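PDB 3NQP: SusD superfamily protein from Bacteroides fragilis NCTC 9343, which probably binds sugars or glycans at the outer membrane for uptake into the cell. Local coordinates for residues D305-Q310 and H357-I362; I362-V365 and R371-C374. All blocks are in the same frame, centred on the assembly; numbering follows the deposited sequence. Where two conformers were deposited one is given.

Contact 1 of 2, residues D305-Q310 and H357-I362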
# COMPACT_ATOMS: atom_id res chain seq x y z
N ASP A 305 -19.98 18.89 11.38
CA ASP A 305 -19.23 18.54 10.18
C ASP A 305 -17.81 19.04 10.35
O ASP A 305 -17.33 19.89 9.59
CB ASP A 305 -19.86 19.17 8.93
CG ASP A 305 -19.13 18.79 7.67
OD1 ASP A 305 -18.30 17.87 7.71
OD2 ASP A 305 -19.42 19.35 6.62
N ALA A 306 -17.12 18.48 11.34
CA ALA A 306 -15.80 18.96 11.76
C ALA A 306 -14.75 18.89 10.65
O ALA A 306 -13.87 19.68 10.63
CB ALA A 306 -15.33 18.18 12.98
N LEU A 307 -14.85 17.91 9.73
CA LEU A 307 -13.90 17.78 8.60
C LEU A 307 -14.25 18.61 7.38
O LEU A 307 -13.44 18.72 6.47
CB LEU A 307 -13.75 16.33 8.17
CG LEU A 307 -13.11 15.44 9.24
CD1 LEU A 307 -12.87 14.05 8.67
CD2 LEU A 307 -11.82 16.01 9.87
N ASP A 308 -15.43 19.23 7.37
CA ASP A 308 -15.92 19.92 6.17
C ASP A 308 -15.98 18.95 4.99
O ASP A 308 -15.32 19.10 3.95
CB ASP A 308 -15.09 21.17 5.84
CG ASP A 308 -15.83 22.12 4.89
OD1 ASP A 308 -16.99 21.88 4.49
OD2 ASP A 308 -15.23 23.14 4.53
N ILE A 309 -16.82 17.95 5.16
CA ILE A 309 -17.08 17.02 4.08
C ILE A 309 -18.56 17.05 3.65
O ILE A 309 -18.93 16.33 2.74
CB ILE A 309 -16.66 15.59 4.47
CG1 ILE A 309 -17.49 15.11 5.63
CG2 ILE A 309 -15.11 15.49 4.76
CD1 ILE A 309 -17.47 13.57 5.94
N GLN A 310 -19.37 17.93 4.24
CA GLN A 310 -20.80 18.02 3.94
C GLN A 310 -21.40 16.61 3.97
O GLN A 310 -21.06 15.85 4.87
CB GLN A 310 -21.02 18.71 2.60
CG GLN A 310 -20.27 20.00 2.40
CD GLN A 310 -18.93 19.79 1.77
OE1 GLN A 310 -18.80 19.08 0.77
NE2 GLN A 310 -17.89 20.40 2.38
N HIS A 357 -11.71 8.86 12.64
CA HIS A 357 -12.14 9.20 11.30
C HIS A 357 -10.94 9.76 10.52
O HIS A 357 -10.19 10.59 11.02
CB HIS A 357 -13.29 10.23 11.41
CG HIS A 357 -14.31 9.90 12.46
ND1 HIS A 357 -15.44 9.16 12.18
CD2 HIS A 357 -14.37 10.20 13.78
CE1 HIS A 357 -16.14 9.01 13.29
NE2 HIS A 357 -15.53 9.65 14.27
N VAL A 358 -10.69 9.23 9.31
CA VAL A 358 -9.42 9.46 8.67
C VAL A 358 -9.48 10.67 7.77
O VAL A 358 -10.26 10.70 6.79
CB VAL A 358 -8.94 8.19 7.86
CG1 VAL A 358 -7.61 8.48 7.15
CG2 VAL A 358 -8.79 6.98 8.83
N ARG A 359 -8.66 11.68 8.11
CA ARG A 359 -8.55 12.89 7.33
C ARG A 359 -7.17 13.06 6.66
O ARG A 359 -6.81 14.16 6.22
CB ARG A 359 -8.85 14.10 8.22
CG ARG A 359 -7.93 14.21 9.41
CD ARG A 359 -8.05 15.61 10.05
NE ARG A 359 -7.67 15.56 11.44
CZ ARG A 359 -8.07 16.44 12.35
NH1 ARG A 359 -8.86 17.43 11.95
NH2 ARG A 359 -7.71 16.32 13.64
N LYS A 360 -6.42 11.96 6.57
CA LYS A 360 -5.05 11.95 6.05
C LYS A 360 -4.94 12.46 4.64
O LYS A 360 -3.97 13.15 4.32
CB LYS A 360 -4.50 10.51 6.08
CG LYS A 360 -2.98 10.42 5.81
CD LYS A 360 -2.44 9.02 6.12
CE LYS A 360 -0.98 8.87 5.70
NZ LYS A 360 -0.39 7.62 6.22
N ASN A 361 -5.90 12.10 3.79
CA ASN A 361 -5.76 12.25 2.33
C ASN A 361 -7.15 12.39 1.67
O ASN A 361 -7.52 11.63 0.79
CB ASN A 361 -4.94 11.06 1.78
CG ASN A 361 -4.58 11.19 0.32
OD1 ASN A 361 -4.31 12.30 -0.18
ND2 ASN A 361 -4.50 10.04 -0.37
N ILE A 362 -7.95 13.33 2.18
CA ILE A 362 -9.34 13.54 1.71
C ILE A 362 -9.47 14.75 0.77
O ILE A 362 -10.56 15.35 0.65
CB ILE A 362 -10.35 13.57 2.89
CG1 ILE A 362 -9.99 14.65 3.93
CG2 ILE A 362 -10.42 12.19 3.56
CD1 ILE A 362 -11.24 15.15 4.84

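Contact 2 of 2, residues I362-V365 and R371-C374. With EDO (1,2-ethanediol), chain I.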
# COMPACT_ATOMS: atom_id res chain seq x y z
N ILE A 362 -7.95 13.33 2.18
CA ILE A 362 -9.34 13.54 1.71
C ILE A 362 -9.47 14.75 0.77
O ILE A 362 -10.56 15.35 0.65
CB ILE A 362 -10.35 13.57 2.89
CG1 ILE A 362 -9.99 14.65 3.93
CG2 ILE A 362 -10.42 12.19 3.56
CD1 ILE A 362 -11.24 15.15 4.84
N GLY A 363 -8.39 15.11 0.09
CA GLY A 363 -8.49 16.10 -1.03
C GLY A 363 -8.73 17.53 -0.54
O GLY A 363 -8.04 17.98 0.37
N TYR A 364 -9.72 18.22 -1.10
CA TYR A 364 -10.00 19.62 -0.69
C TYR A 364 -11.45 19.99 -0.89
O TYR A 364 -12.24 19.22 -1.43
CB TYR A 364 -9.09 20.59 -1.46
CG TYR A 364 -9.19 20.46 -2.97
CD1 TYR A 364 -10.41 20.66 -3.65
CD2 TYR A 364 -8.08 20.09 -3.73
CE1 TYR A 364 -10.49 20.51 -5.03
CE2 TYR A 364 -8.15 19.96 -5.11
CZ TYR A 364 -9.37 20.15 -5.75
OH TYR A 364 -9.43 19.97 -7.11
N VAL A 365 -11.82 21.19 -0.44
CA VAL A 365 -13.14 21.70 -0.68
C VAL A 365 -12.96 22.72 -1.79
O VAL A 365 -12.14 23.65 -1.67
CB VAL A 365 -13.73 22.37 0.56
CG1 VAL A 365 -15.13 22.86 0.28
CG2 VAL A 365 -13.72 21.40 1.78
N ARG A 371 -16.66 19.17 -1.03
CA ARG A 371 -15.56 18.29 -0.76
C ARG A 371 -15.32 17.42 -2.00
O ARG A 371 -16.25 16.82 -2.52
CB ARG A 371 -15.89 17.43 0.46
CG ARG A 371 -14.94 16.22 0.74
CD ARG A 371 -13.51 16.65 1.02
NE ARG A 371 -13.41 17.55 2.16
CZ ARG A 371 -12.27 18.06 2.59
NH1 ARG A 371 -11.14 17.78 1.96
NH2 ARG A 371 -12.26 18.88 3.63
N VAL A 372 -14.08 17.41 -2.47
CA VAL A 372 -13.67 16.57 -3.58
C VAL A 372 -12.56 15.62 -3.14
O VAL A 372 -11.50 16.06 -2.74
CB VAL A 372 -13.19 17.43 -4.78
CG1 VAL A 372 -12.78 16.54 -5.95
CG2 VAL A 372 -14.29 18.41 -5.27
N TYR A 373 -12.81 14.32 -3.20
CA TYR A 373 -11.79 13.34 -2.76
C TYR A 373 -10.77 13.05 -3.87
O TYR A 373 -10.75 11.98 -4.45
CB TYR A 373 -12.46 12.06 -2.28
CG TYR A 373 -13.35 12.30 -1.07
CD1 TYR A 373 -12.81 12.52 0.18
CD2 TYR A 373 -14.72 12.35 -1.20
CE1 TYR A 373 -13.63 12.75 1.30
CE2 TYR A 373 -15.53 12.58 -0.11
CZ TYR A 373 -14.98 12.79 1.14
OH TYR A 373 -15.80 13.01 2.23
N CYS A 374 -9.93 14.05 -4.17
CA CYS A 374 -8.91 13.94 -5.19
C CYS A 374 -7.51 13.84 -4.61
O CYS A 374 -6.54 14.21 -5.27
CB CYS A 374 -9.03 15.10 -6.20
SG CYS A 374 -8.76 16.73 -5.47
C1 EDO I . -8.63 17.90 3.97
O1 EDO I . -8.27 17.56 5.34
C2 EDO I . -8.39 19.37 3.60
O2 EDO I . -9.47 20.19 4.09

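Contact 1 of 2, residues D305-Q310 and H357-I362
L307 lies across R359 at about a right angle, its two methyl groups spread over the aliphatic part of the arginine. R359 CB sits 3.9 Å from L307 CD2 and nearly as close to L307 CD1, in the fork of the leucine. CG lies between the backbone N and the carbonyl carbon (chi1 59°), and from there to NE the chain runs extended past the leucine. R359 CD is the nearest point, 3.8 Å from L307 CD2. At the tip, R359 NH1 also comes within 3.9 Å of L307 CD2, the methyl standing obliquely to the guanidinium, while NH2 turns to a salt bridge with E335. Farther along the chain, I362 sends CD1 into the same cluster, 3.9 Å from I309 CG2 and 4.3 Å from L307 CD1; the two isoleucine side chains cross at a steep angle.

The leucine is presented by a type I turn, D305 to D308, closed by the backbone bond from D308 N to D305 O. The D305 carboxylate braces the turn exit: OD1 takes a nearly straight bond (172°) from I309 N on its syn lone pair, at 2.9 Å, and OD2 accepts Q310 N on its syn side at 2.8 Å. Y285 OH also bonds to OD1. I339 of the 338-344/351-358 hairpin touches both L307 and R359. Between the two segments the adhesion is apolar and sets no bond directions; position is fixed by D305, which shapes the turn that carries L307 and holds the backbone of I309 just beyond it, and by the R359-E335 salt bridge.

Contact 2 of 2, residues I362-V365 and R371-C374
R371 NH1 donates to I362 O at 2.8 Å, reaching the carbonyl from above its plane with a bent N-H...O angle of 139°. This bond flanks a short antiparallel beta hairpin, strands 364-365 and 371-372, whose hydrogen-bonded pair is Y364 with V372. V372 N gives Y364 O a straight 2.8 Å bond, and Y364 N returns a longer one to V372 O. V365 and R371 form the adjoining non-hydrogen-bonded pair. G363 runs close by the partner strand, its CA making a CA-H...O contact with V372 O.

R371 leaves the strand with CG anti to the backbone N (chi1 168°), then bends at chi2 and chi3, which folds the guanidinium back over the hairpin. I362 CD1 lies over the centre of one face, 3.8 Å from R371 CZ, and V365 CG2 covers the opposite face nearer the rim. NH2 bonds to O2 of an ethanediol, probably from the crystallisation liquor.

Farther out, I362 CB meets the edge of the Y373 ring at 3.7 Å from CE1, the two side chains running alongside each other; Y373 OH goes on to T312. On the sheet face that carries Y364 and V372, the tyrosine ring lies beside the valine, and its OH bonds to E273. C374 covers one face of that ring in a sulfur-aromatic contact: SG stands 3.8 Å from the Y364 ring centroid and 32° off the normal, with CE2 its nearest ring atom at 3.3 Å.

I362 belongs to both contacts, because the loop that follows strand 351-358 passes through it before strand 364-365 begins. Contact 1 is mostly buried and apolar across its segments, tying a distant loop to the end of one hairpin; contact 2 is only partly buried and joins neighbouring strands of another through backbone bonds and a folded arginine. The two are also tied directly: the 305-310 loop reaches R371 through Q310 OE1, which probably accepts from its backbone N, and D308 O, which probably accepts from NE. Thus R371 draws on carbonyls of both 305-310 and 362-365, while I309 also packs against Y373.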